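Local coordinates for RagB/SusD family nutrient uptake outer membrane protein (Bacteroides thetaiotaomicron, PDB 7KV2) that probably binds beta-glucans at the outer membrane of a gut bacterium, as a SusD-family surface glycan-binding protein serving their uptake, at residues Arg339-Gln347 / Thr371-Ala379; Ile76-Gly85 / Gly320-Arg331. All coordinates share one frame; numbering follows the deposited sequence.

Contact 1 of 2, residues Arg339-Gln347 / Thr371-Ala379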
loop_
_atom_site.group_PDB
_atom_site.type_symbol
_atom_site.label_atom_id
_atom_site.label_comp_id
_atom_site.label_asym_id
_atom_site.label_seq_id
_atom_site.Cartn_x
_atom_site.Cartn_y
_atom_site.Cartn_z
ATOM N N ARG A 339 -11.361 13.240 -8.492
ATOM C CA ARG A 339 -12.640 12.961 -7.823
ATOM C C ARG A 339 -13.237 11.722 -8.499
ATOM O O ARG A 339 -13.548 10.754 -7.790
ATOM C CB ARG A 339 -13.634 14.115 -7.927
ATOM C CG ARG A 339 -14.915 13.845 -7.164
ATOM C CD ARG A 339 -15.858 15.033 -7.211
ATOM N NE ARG A 339 -16.473 15.069 -8.540
ATOM C CZ ARG A 339 -17.342 15.984 -8.923
ATOM N NH1 ARG A 339 -17.705 16.921 -8.073
ATOM N NH2 ARG A 339 -17.872 15.944 -10.138
ATOM N N ASN A 340 -13.436 11.747 -9.816
ATOM C CA ASN A 340 -14.067 10.585 -10.492
ATOM C C ASN A 340 -13.095 9.409 -10.624
ATOM O O ASN A 340 -13.596 8.244 -10.640
ATOM C CB ASN A 340 -14.751 10.990 -11.798
ATOM C CG ASN A 340 -15.860 11.988 -11.549
ATOM O OD1 ASN A 340 -16.155 12.350 -10.408
ATOM N ND2 ASN A 340 -16.423 12.502 -12.626
ATOM N N ALA A 341 -11.778 9.649 -10.595
ATOM C CA ALA A 341 -10.795 8.559 -10.697
ATOM C C ALA A 341 -10.725 7.814 -9.355
ATOM O O ALA A 341 -10.186 6.694 -9.327
ATOM C CB ALA A 341 -9.440 9.076 -11.045
ATOM N N THR A 342 -11.162 8.480 -8.290
ATOM C CA THR A 342 -11.162 7.923 -6.906
ATOM C C THR A 342 -12.534 7.336 -6.600
ATOM O O THR A 342 -12.596 6.233 -5.973
ATOM C CB THR A 342 -10.763 8.975 -5.863
ATOM O OG1 THR A 342 -9.432 9.413 -6.172
ATOM C CG2 THR A 342 -10.863 8.467 -4.444
ATOM N N CYS A 343 -13.599 8.062 -6.919
ATOM C CA CYS A 343 -14.977 7.792 -6.417
ATOM C C CYS A 343 -15.850 7.417 -7.616
ATOM O O CYS A 343 -16.197 8.293 -8.384
ATOM C CB CYS A 343 -15.555 9.027 -5.740
ATOM S SG CYS A 343 -14.486 9.842 -4.538
ATOM N N TRP A 344 -16.176 6.140 -7.782
ATOM C CA TRP A 344 -17.034 5.663 -8.884
ATOM C C TRP A 344 -18.454 5.658 -8.331
ATOM O O TRP A 344 -18.694 4.989 -7.333
ATOM C CB TRP A 344 -16.592 4.298 -9.415
ATOM C CG TRP A 344 -17.581 3.709 -10.365
ATOM C CD1 TRP A 344 -18.037 4.262 -11.531
ATOM C CD2 TRP A 344 -18.251 2.453 -10.230
ATOM N NE1 TRP A 344 -18.933 3.421 -12.140
ATOM C CE2 TRP A 344 -19.064 2.289 -11.371
ATOM C CE3 TRP A 344 -18.182 1.409 -9.303
ATOM C CZ2 TRP A 344 -19.901 1.191 -11.536
ATOM C CZ3 TRP A 344 -18.962 0.291 -9.506
ATOM C CH2 TRP A 344 -19.813 0.184 -10.604
ATOM N N ASN A 345 -19.321 6.505 -8.888
ATOM C CA ASN A 345 -20.724 6.652 -8.443
ATOM C C ASN A 345 -21.553 5.538 -9.079
ATOM O O ASN A 345 -22.292 5.774 -10.102
ATOM C CB ASN A 345 -21.233 8.059 -8.774
ATOM C CG ASN A 345 -22.488 8.416 -8.011
ATOM O OD1 ASN A 345 -23.165 7.544 -7.474
ATOM N ND2 ASN A 345 -22.765 9.713 -7.930
ATOM N N ALA A 346 -21.467 4.348 -8.502
ATOM C CA ALA A 346 -22.178 3.150 -8.967
ATOM C C ALA A 346 -23.673 3.434 -9.002
ATOM O O ALA A 346 -24.334 2.974 -9.968
ATOM C CB ALA A 346 -21.895 1.985 -8.062
ATOM N N GLN A 347 -24.218 4.065 -7.955
ATOM C CA GLN A 347 -25.690 4.265 -7.890
ATOM C C GLN A 347 -26.127 5.225 -8.999
ATOM O O GLN A 347 -27.137 4.924 -9.644
ATOM C CB GLN A 347 -26.185 4.775 -6.540
ATOM C CG GLN A 347 -27.706 4.733 -6.418
ATOM C CD GLN A 347 -28.262 3.346 -6.667
ATOM O OE1 GLN A 347 -27.830 2.369 -6.057
ATOM N NE2 GLN A 347 -29.240 3.272 -7.555
ATOM N N THR A 371 -22.639 3.879 0.382
ATOM C CA THR A 371 -22.753 5.319 0.055
ATOM C C THR A 371 -23.189 5.508 -1.397
ATOM O O THR A 371 -23.431 6.686 -1.775
ATOM C CB THR A 371 -21.412 6.027 0.250
ATOM O OG1 THR A 371 -20.498 5.386 -0.649
ATOM C CG2 THR A 371 -20.938 5.939 1.679
ATOM N N GLY A 372 -23.194 4.451 -2.213
ATOM C CA GLY A 372 -23.333 4.610 -3.681
ATOM C C GLY A 372 -21.991 4.807 -4.387
ATOM O O GLY A 372 -21.952 4.698 -5.641
ATOM N N PHE A 373 -20.898 5.041 -3.646
ATOM C CA PHE A 373 -19.550 5.255 -4.218
ATOM C C PHE A 373 -18.649 4.091 -3.858
ATOM O O PHE A 373 -18.659 3.628 -2.659
ATOM C CB PHE A 373 -18.897 6.533 -3.696
ATOM C CG PHE A 373 -19.624 7.817 -4.038
ATOM C CD1 PHE A 373 -19.472 8.409 -5.280
ATOM C CD2 PHE A 373 -20.422 8.451 -3.097
ATOM C CE1 PHE A 373 -20.131 9.590 -5.587
ATOM C CE2 PHE A 373 -21.026 9.676 -3.387
ATOM C CZ PHE A 373 -20.906 10.221 -4.643
ATOM N N PHE A 374 -17.829 3.695 -4.816
ATOM C CA PHE A 374 -16.782 2.661 -4.637
ATOM C C PHE A 374 -15.443 3.189 -5.129
ATOM O O PHE A 374 -15.407 4.176 -5.895
ATOM C CB PHE A 374 -17.217 1.339 -5.294
ATOM C CG PHE A 374 -18.495 0.779 -4.714
ATOM C CD1 PHE A 374 -19.728 1.248 -5.132
ATOM C CD2 PHE A 374 -18.456 -0.113 -3.654
ATOM C CE1 PHE A 374 -20.892 0.796 -4.539
ATOM C CE2 PHE A 374 -19.629 -0.580 -3.083
ATOM C CZ PHE A 374 -20.851 -0.138 -3.543
ATOM N N LEU A 375 -14.365 2.556 -4.674
ATOM C CA LEU A 375 -12.986 3.018 -4.966
ATOM C C LEU A 375 -12.661 2.593 -6.399
ATOM O O LEU A 375 -12.300 1.426 -6.660
ATOM C CB LEU A 375 -12.010 2.421 -3.959
ATOM C CG LEU A 375 -10.550 2.820 -4.155
ATOM C CD1 LEU A 375 -10.355 4.308 -3.918
ATOM C CD2 LEU A 375 -9.665 2.033 -3.209
ATOM N N GLU A 376 -12.748 3.555 -7.307
ATOM C CA GLU A 376 -12.525 3.334 -8.751
ATOM C C GLU A 376 -11.126 2.820 -9.032
ATOM O O GLU A 376 -10.988 1.991 -9.942
ATOM C CB GLU A 376 -12.831 4.642 -9.483
ATOM C CG GLU A 376 -12.600 4.576 -10.986
ATOM C CD GLU A 376 -13.447 3.585 -11.771
ATOM O OE1 GLU A 376 -14.297 2.913 -11.174
ATOM O OE2 GLU A 376 -13.168 3.415 -12.967
ATOM N N LYS A 377 -10.103 3.262 -8.287
ATOM C CA LYS A 377 -8.703 2.906 -8.570
ATOM C C LYS A 377 -8.531 1.391 -8.683
ATOM O O LYS A 377 -7.711 0.942 -9.503
ATOM C CB LYS A 377 -7.769 3.419 -7.490
ATOM C CG LYS A 377 -7.707 4.929 -7.404
ATOM C CD LYS A 377 -6.826 5.419 -6.289
ATOM C CE LYS A 377 -6.827 6.935 -6.173
ATOM N NZ LYS A 377 -5.953 7.462 -5.085
ATOM N N TYR A 378 -9.197 0.621 -7.823
ATOM C CA TYR A 378 -9.013 -0.844 -7.705
ATOM C C TYR A 378 -10.343 -1.571 -7.907
ATOM O O TYR A 378 -10.488 -2.731 -7.490
ATOM C CB TYR A 378 -8.302 -1.188 -6.391
ATOM C CG TYR A 378 -6.869 -0.700 -6.376
ATOM C CD1 TYR A 378 -5.965 -1.134 -7.342
ATOM C CD2 TYR A 378 -6.436 0.236 -5.447
ATOM C CE1 TYR A 378 -4.664 -0.665 -7.353
ATOM C CE2 TYR A 378 -5.131 0.679 -5.429
ATOM C CZ TYR A 378 -4.240 0.226 -6.380
ATOM O OH TYR A 378 -2.943 0.656 -6.372
ATOM N N ALA A 379 -11.312 -0.910 -8.532
ATOM C CA ALA A 379 -12.611 -1.509 -8.855
ATOM C C ALA A 379 -12.411 -2.656 -9.862
ATOM O O ALA A 379 -11.436 -2.662 -10.639
ATOM C CB ALA A 379 -13.522 -0.471 -9.423
HETATM O O HOH W 1 -7.147 9.991 -4.487
#

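Contact 2 of 2, residues Ile76-Gly85 / Gly320-Arg331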
loop_
_atom_site.group_PDB
_atom_site.type_symbol
_atom_site.label_atom_id
_atom_site.label_comp_id
_atom_site.label_asym_id
_atom_site.label_seq_id
_atom_site.Cartn_x
_atom_site.Cartn_y
_atom_site.Cartn_z
ATOM N N ILE A 76 -8.715 1.837 6.259
ATOM C CA ILE A 76 -9.972 1.674 7.041
ATOM C C ILE A 76 -9.805 2.450 8.363
ATOM O O ILE A 76 -10.841 2.768 8.982
ATOM C CB ILE A 76 -10.357 0.199 7.250
ATOM C CG1 ILE A 76 -9.293 -0.589 8.022
ATOM C CG2 ILE A 76 -10.719 -0.428 5.914
ATOM C CD1 ILE A 76 -9.562 -2.063 8.248
ATOM N N MET A 77 -8.571 2.729 8.823
ATOM C CA MET A 77 -8.352 3.442 10.116
ATOM C C MET A 77 -8.290 4.958 9.925
ATOM O O MET A 77 -8.188 5.740 10.952
ATOM C CB MET A 77 -7.104 2.918 10.839
ATOM C CG MET A 77 -7.199 1.435 11.086
ATOM S SD MET A 77 -5.932 0.812 12.257
ATOM C CE MET A 77 -4.539 0.592 11.146
ATOM N N ALA A 78 -8.424 5.434 8.680
ATOM C CA ALA A 78 -8.376 6.893 8.425
ATOM C C ALA A 78 -9.794 7.437 8.201
ATOM O O ALA A 78 -10.759 6.959 8.847
ATOM C CB ALA A 78 -7.442 7.161 7.259
ATOM N N ASP A 79 -9.964 8.371 7.253
ATOM C CA ASP A 79 -11.166 9.234 7.155
ATOM C C ASP A 79 -11.713 9.240 5.717
ATOM O O ASP A 79 -12.442 10.197 5.373
ATOM C CB ASP A 79 -10.853 10.646 7.658
ATOM C CG ASP A 79 -9.697 11.339 6.971
ATOM O OD1 ASP A 79 -8.783 10.637 6.493
ATOM O OD2 ASP A 79 -9.649 12.593 7.006
ATOM N N ASP A 80 -11.426 8.216 4.902
ATOM C CA ASP A 80 -11.738 8.307 3.441
ATOM C C ASP A 80 -12.729 7.240 2.991
ATOM O O ASP A 80 -13.525 7.513 2.054
ATOM C CB ASP A 80 -10.463 8.178 2.604
ATOM C CG ASP A 80 -9.539 9.367 2.727
ATOM O OD1 ASP A 80 -10.031 10.463 3.049
ATOM O OD2 ASP A 80 -8.334 9.165 2.573
ATOM N N LEU A 81 -12.683 6.064 3.617
ATOM C CA LEU A 81 -13.486 4.880 3.256
ATOM C C LEU A 81 -14.298 4.464 4.462
ATOM O O LEU A 81 -13.849 4.750 5.629
ATOM C CB LEU A 81 -12.557 3.721 2.860
ATOM C CG LEU A 81 -11.476 4.014 1.832
ATOM C CD1 LEU A 81 -10.624 2.763 1.612
ATOM C CD2 LEU A 81 -12.085 4.452 0.500
ATOM N N TRP A 82 -15.342 3.701 4.231
ATOM C CA TRP A 82 -15.968 2.883 5.289
ATOM C C TRP A 82 -15.380 1.459 5.225
ATOM O O TRP A 82 -14.360 1.214 4.496
ATOM C CB TRP A 82 -17.495 2.925 5.153
ATOM C CG TRP A 82 -18.075 4.296 5.332
ATOM C CD1 TRP A 82 -18.873 4.950 4.432
ATOM C CD2 TRP A 82 -17.942 5.183 6.463
ATOM N NE1 TRP A 82 -19.239 6.178 4.910
ATOM C CE2 TRP A 82 -18.718 6.327 6.178
ATOM C CE3 TRP A 82 -17.329 5.089 7.725
ATOM C CZ2 TRP A 82 -18.809 7.408 7.067
ATOM C CZ3 TRP A 82 -17.455 6.140 8.622
ATOM C CH2 TRP A 82 -18.146 7.305 8.272
ATOM N N VAL A 83 -15.947 0.530 5.992
ATOM C CA VAL A 83 -15.422 -0.857 6.060
ATOM C C VAL A 83 -16.323 -1.768 5.239
ATOM O O VAL A 83 -15.795 -2.565 4.441
ATOM C CB VAL A 83 -15.257 -1.312 7.522
ATOM C CG1 VAL A 83 -14.723 -2.727 7.562
ATOM C CG2 VAL A 83 -14.351 -0.363 8.298
ATOM N N GLY A 84 -17.632 -1.646 5.400
ATOM C CA GLY A 84 -18.628 -2.349 4.583
ATOM C C GLY A 84 -18.763 -3.831 4.940
ATOM O O GLY A 84 -18.534 -4.190 6.102
ATOM N N GLY A 85 -19.091 -4.655 3.938
ATOM C CA GLY A 85 -19.467 -6.065 4.132
ATOM C C GLY A 85 -20.909 -6.181 4.573
ATOM O O GLY A 85 -21.665 -5.159 4.509
ATOM N N GLY A 320 -18.625 -5.682 -1.549
ATOM C CA GLY A 320 -19.098 -4.421 -0.951
ATOM C C GLY A 320 -18.317 -3.990 0.300
ATOM O O GLY A 320 -18.885 -3.295 1.182
ATOM N N PHE A 321 -17.055 -4.354 0.405
ATOM C CA PHE A 321 -16.154 -3.747 1.397
ATOM C C PHE A 321 -15.647 -2.402 0.902
ATOM O O PHE A 321 -15.590 -2.129 -0.331
ATOM C CB PHE A 321 -15.025 -4.674 1.804
ATOM C CG PHE A 321 -15.494 -5.906 2.557
ATOM C CD1 PHE A 321 -15.730 -5.876 3.920
ATOM C CD2 PHE A 321 -15.625 -7.121 1.901
ATOM C CE1 PHE A 321 -16.152 -7.020 4.598
ATOM C CE2 PHE A 321 -16.051 -8.267 2.561
ATOM C CZ PHE A 321 -16.279 -8.220 3.926
ATOM N N CYS A 322 -15.213 -1.605 1.886
ATOM C CA CYS A 322 -14.599 -0.281 1.714
ATOM C C CYS A 322 -15.334 0.593 0.702
ATOM O O CYS A 322 -14.674 1.139 -0.178
ATOM C CB CYS A 322 -13.146 -0.443 1.334
ATOM S SG CYS A 322 -12.190 -1.210 2.666
ATOM N N PRO A 323 -16.650 0.857 0.859
ATOM C CA PRO A 323 -17.320 1.949 0.139
ATOM C C PRO A 323 -16.554 3.247 0.391
ATOM O O PRO A 323 -15.870 3.385 1.421
ATOM C CB PRO A 323 -18.674 2.176 0.822
ATOM C CG PRO A 323 -18.883 0.998 1.687
ATOM C CD PRO A 323 -17.569 0.258 1.827
ATOM N N VAL A 324 -16.544 4.123 -0.608
ATOM C CA VAL A 324 -15.920 5.455 -0.460
ATOM C C VAL A 324 -16.939 6.385 0.231
ATOM O O VAL A 324 -18.114 6.396 -0.156
ATOM C CB VAL A 324 -15.475 6.016 -1.819
ATOM C CG1 VAL A 324 -15.007 7.453 -1.639
ATOM C CG2 VAL A 324 -14.429 5.114 -2.464
ATOM N N ARG A 325 -16.498 7.062 1.296
ATOM C CA ARG A 325 -17.339 8.021 2.067
ATOM C C ARG A 325 -17.866 9.125 1.161
ATOM O O ARG A 325 -17.126 9.649 0.297
ATOM C CB ARG A 325 -16.543 8.635 3.215
ATOM C CG ARG A 325 -16.017 7.609 4.206
ATOM C CD ARG A 325 -15.304 8.328 5.309
ATOM N NE ARG A 325 -14.781 7.442 6.343
ATOM C CZ ARG A 325 -14.695 7.776 7.625
ATOM N NH1 ARG A 325 -15.203 8.919 8.071
ATOM N NH2 ARG A 325 -14.161 6.931 8.478
ATOM N N LYS A 326 -19.144 9.445 1.308
ATOM C CA LYS A 326 -19.742 10.624 0.633
ATOM C C LYS A 326 -18.837 11.837 0.860
ATOM O O LYS A 326 -18.605 12.601 -0.106
ATOM C CB LYS A 326 -21.158 10.855 1.160
ATOM C CG LYS A 326 -21.940 11.993 0.522
ATOM C CD LYS A 326 -23.326 12.197 1.138
ATOM C CE LYS A 326 -24.152 13.223 0.390
ATOM N NZ LYS A 326 -25.439 13.490 1.074
ATOM N N GLU A 327 -18.285 11.998 2.062
ATOM C CA GLU A 327 -17.451 13.179 2.384
ATOM C C GLU A 327 -16.180 13.195 1.525
ATOM O O GLU A 327 -15.664 14.286 1.251
ATOM C CB GLU A 327 -17.122 13.208 3.875
ATOM C CG GLU A 327 -18.379 13.400 4.743
ATOM C CD GLU A 327 -19.378 12.238 4.818
ATOM O OE1 GLU A 327 -18.988 11.061 4.660
ATOM O OE2 GLU A 327 -20.545 12.493 5.104
ATOM N N THR A 328 -15.679 12.027 1.116
ATOM C CA THR A 328 -14.483 11.936 0.243
ATOM C C THR A 328 -14.837 12.519 -1.116
ATOM O O THR A 328 -14.138 13.405 -1.609
ATOM C CB THR A 328 -13.984 10.483 0.160
ATOM O OG1 THR A 328 -13.547 10.092 1.460
ATOM C CG2 THR A 328 -12.875 10.325 -0.832
ATOM N N TYR A 329 -15.965 12.137 -1.648
ATOM C CA TYR A 329 -16.402 12.702 -2.951
ATOM C C TYR A 329 -16.579 14.233 -2.861
ATOM O O TYR A 329 -16.125 14.987 -3.800
ATOM C CB TYR A 329 -17.695 12.045 -3.378
ATOM C CG TYR A 329 -18.263 12.628 -4.642
ATOM C CD1 TYR A 329 -17.900 12.141 -5.880
ATOM C CD2 TYR A 329 -19.229 13.624 -4.583
ATOM C CE1 TYR A 329 -18.491 12.636 -7.036
ATOM C CE2 TYR A 329 -19.797 14.151 -5.733
ATOM C CZ TYR A 329 -19.426 13.656 -6.966
ATOM O OH TYR A 329 -20.015 14.189 -8.092
ATOM N N GLU A 330 -17.197 14.698 -1.779
ATOM C CA GLU A 330 -17.530 16.138 -1.565
ATOM C C GLU A 330 -16.301 17.004 -1.297
ATOM O O GLU A 330 -16.429 18.198 -1.492
ATOM C CB GLU A 330 -18.487 16.294 -0.381
ATOM C CG GLU A 330 -19.819 15.674 -0.656
ATOM C CD GLU A 330 -20.818 15.778 0.491
ATOM O OE1 GLU A 330 -20.380 15.859 1.676
ATOM O OE2 GLU A 330 -22.028 15.687 0.175
ATOM N N ARG A 331 -15.137 16.461 -0.914
ATOM C CA ARG A 331 -13.967 17.313 -0.567
ATOM C C ARG A 331 -13.282 17.789 -1.854
ATOM O O ARG A 331 -12.579 18.819 -1.784
ATOM C CB ARG A 331 -13.060 16.624 0.463
ATOM C CG ARG A 331 -11.836 15.878 -0.050
ATOM C CD ARG A 331 -10.858 15.465 1.072
ATOM N NE ARG A 331 -11.561 14.761 2.163
ATOM C CZ ARG A 331 -11.633 13.422 2.302
ATOM N NH1 ARG A 331 -11.062 12.611 1.424
ATOM N NH2 ARG A 331 -12.283 12.896 3.327
HETATM O O HOH W 2 -12.979 4.226 8.030
HETATM O O HOH W 3 -20.436 8.699 3.781
#

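Contact 1 of 2, residues Arg339-Gln347 / Thr371-Ala379
W344 and F374 exchange backbone bonds in both directions, and this pair sets the register of the two-stranded antiparallel sheet formed by 343-345 and 373-375. The bond from W344 N to F374 O is 2.8 Å long and nearly straight at the hydrogen (172°); the return bond, F374 N to W344 O at 3.0 Å, arrives in the carbonyl plane. Non-hydrogen-bonded pairs, C343 with L375 and N345 with F373, flank it. On the face carrying W344 and F374, F374 CB sits at the edge of the indole, while A346 CB touches F374 CD1 at 3.7 Å.

On the other face, N345 meets the F373 ring. With CG anti to the backbone N (chi1 -163°), its OD1 lies over one face of that ring, and ND2 approaches CE1 of F373 to 3.5 Å. The same OD1 accepts from A348 N and so caps the following helix. With an alanine in its place, the helix-start N-H of A348 would probably lose its cap and the F373 ring its amide cover.

E376 can be followed outward. Its CB lies 3.4 Å from A341 O, at the end of helix 337-342, and CG stays by the same oxygen at 3.6 Å. Beyond a bend at chi2 (62°), CD comes to 4.0 Å from W344 CB, and OE1 reaches 3.2 Å from that W344 CB. There OE1 is hydrogen-bonded to H315, whose ring stacks on W344, while W344 NE1 bonds D313. Alongside, one water links T342 OG1, which is also hydrogen-bonded to R338 O, with K377 NZ, which also pairs with E460 and V458 O.

Main-chain bonds thus set the register, whereas the polar tips of W344, E376 and K377 reach partners beyond the two strands, anchoring this small sheet to the surrounding fold.

Contact 2 of 2, residues Ile76-Gly85 / Gly320-Arg331
R325 lies flat on W82, the guanidinium and ring planes 14° apart and their centres separated by 3.7 Å, a stacked cation-pi contact. Its NE donates almost linearly (177°) to L81 O at 2.9 Å, in the guanidinium plane but from above the carbonyl plane. NH2 donates to a water that also lies close to I76 O and L81 O.

D80 O takes two donors: R325 N at 3.1 Å, and T328 OG1 at 2.6 Å on a lone pair. The D80 carboxylate forms a salt bridge through OD1 to R331 NH1, 2.9 Å apart, though the hydrogen bond is weak in angle; H454 also bonds OD1.

Along the backbones, W82 N donates to P323 O, C322 N to V83 O at 2.8 Å, and G85 N to G320 O at 3.1 Å. A second water accepts from W82 NE1 and K326 N and donates to E327 OE1. The buried W82 O has no conventional partner; C322 CA offers it a C-H contact at 3.2 Å.

Irregular loop backbone is therefore satisfied largely by R325, T328 and backbone groups of the partner segment, which bind the 76-85 loop to residues 320-325 and to helix 326-331.

How the contacts relate
From the N terminus, the chain leaves helix 70-75 through the loop 76-85, then runs through 234 residues before 320-331 returns to close contact 2. This long closure joins the N-terminal starch-binding-associated part of the protein to its SusD-family part. Contact 1 opens only afterwards: helix 337-342 follows helix 326-331, and a connection of 23 residues separates 339-347 from 371-379. The two closures are therefore in series, neither enclosing nor crossing the other. In space they meet, with centres about 10 Å apart. V324 is a main point of contact, its N and O probably hydrogen-bonded to F373 O and T371 OG1, while the Y329 ring stacks on F373.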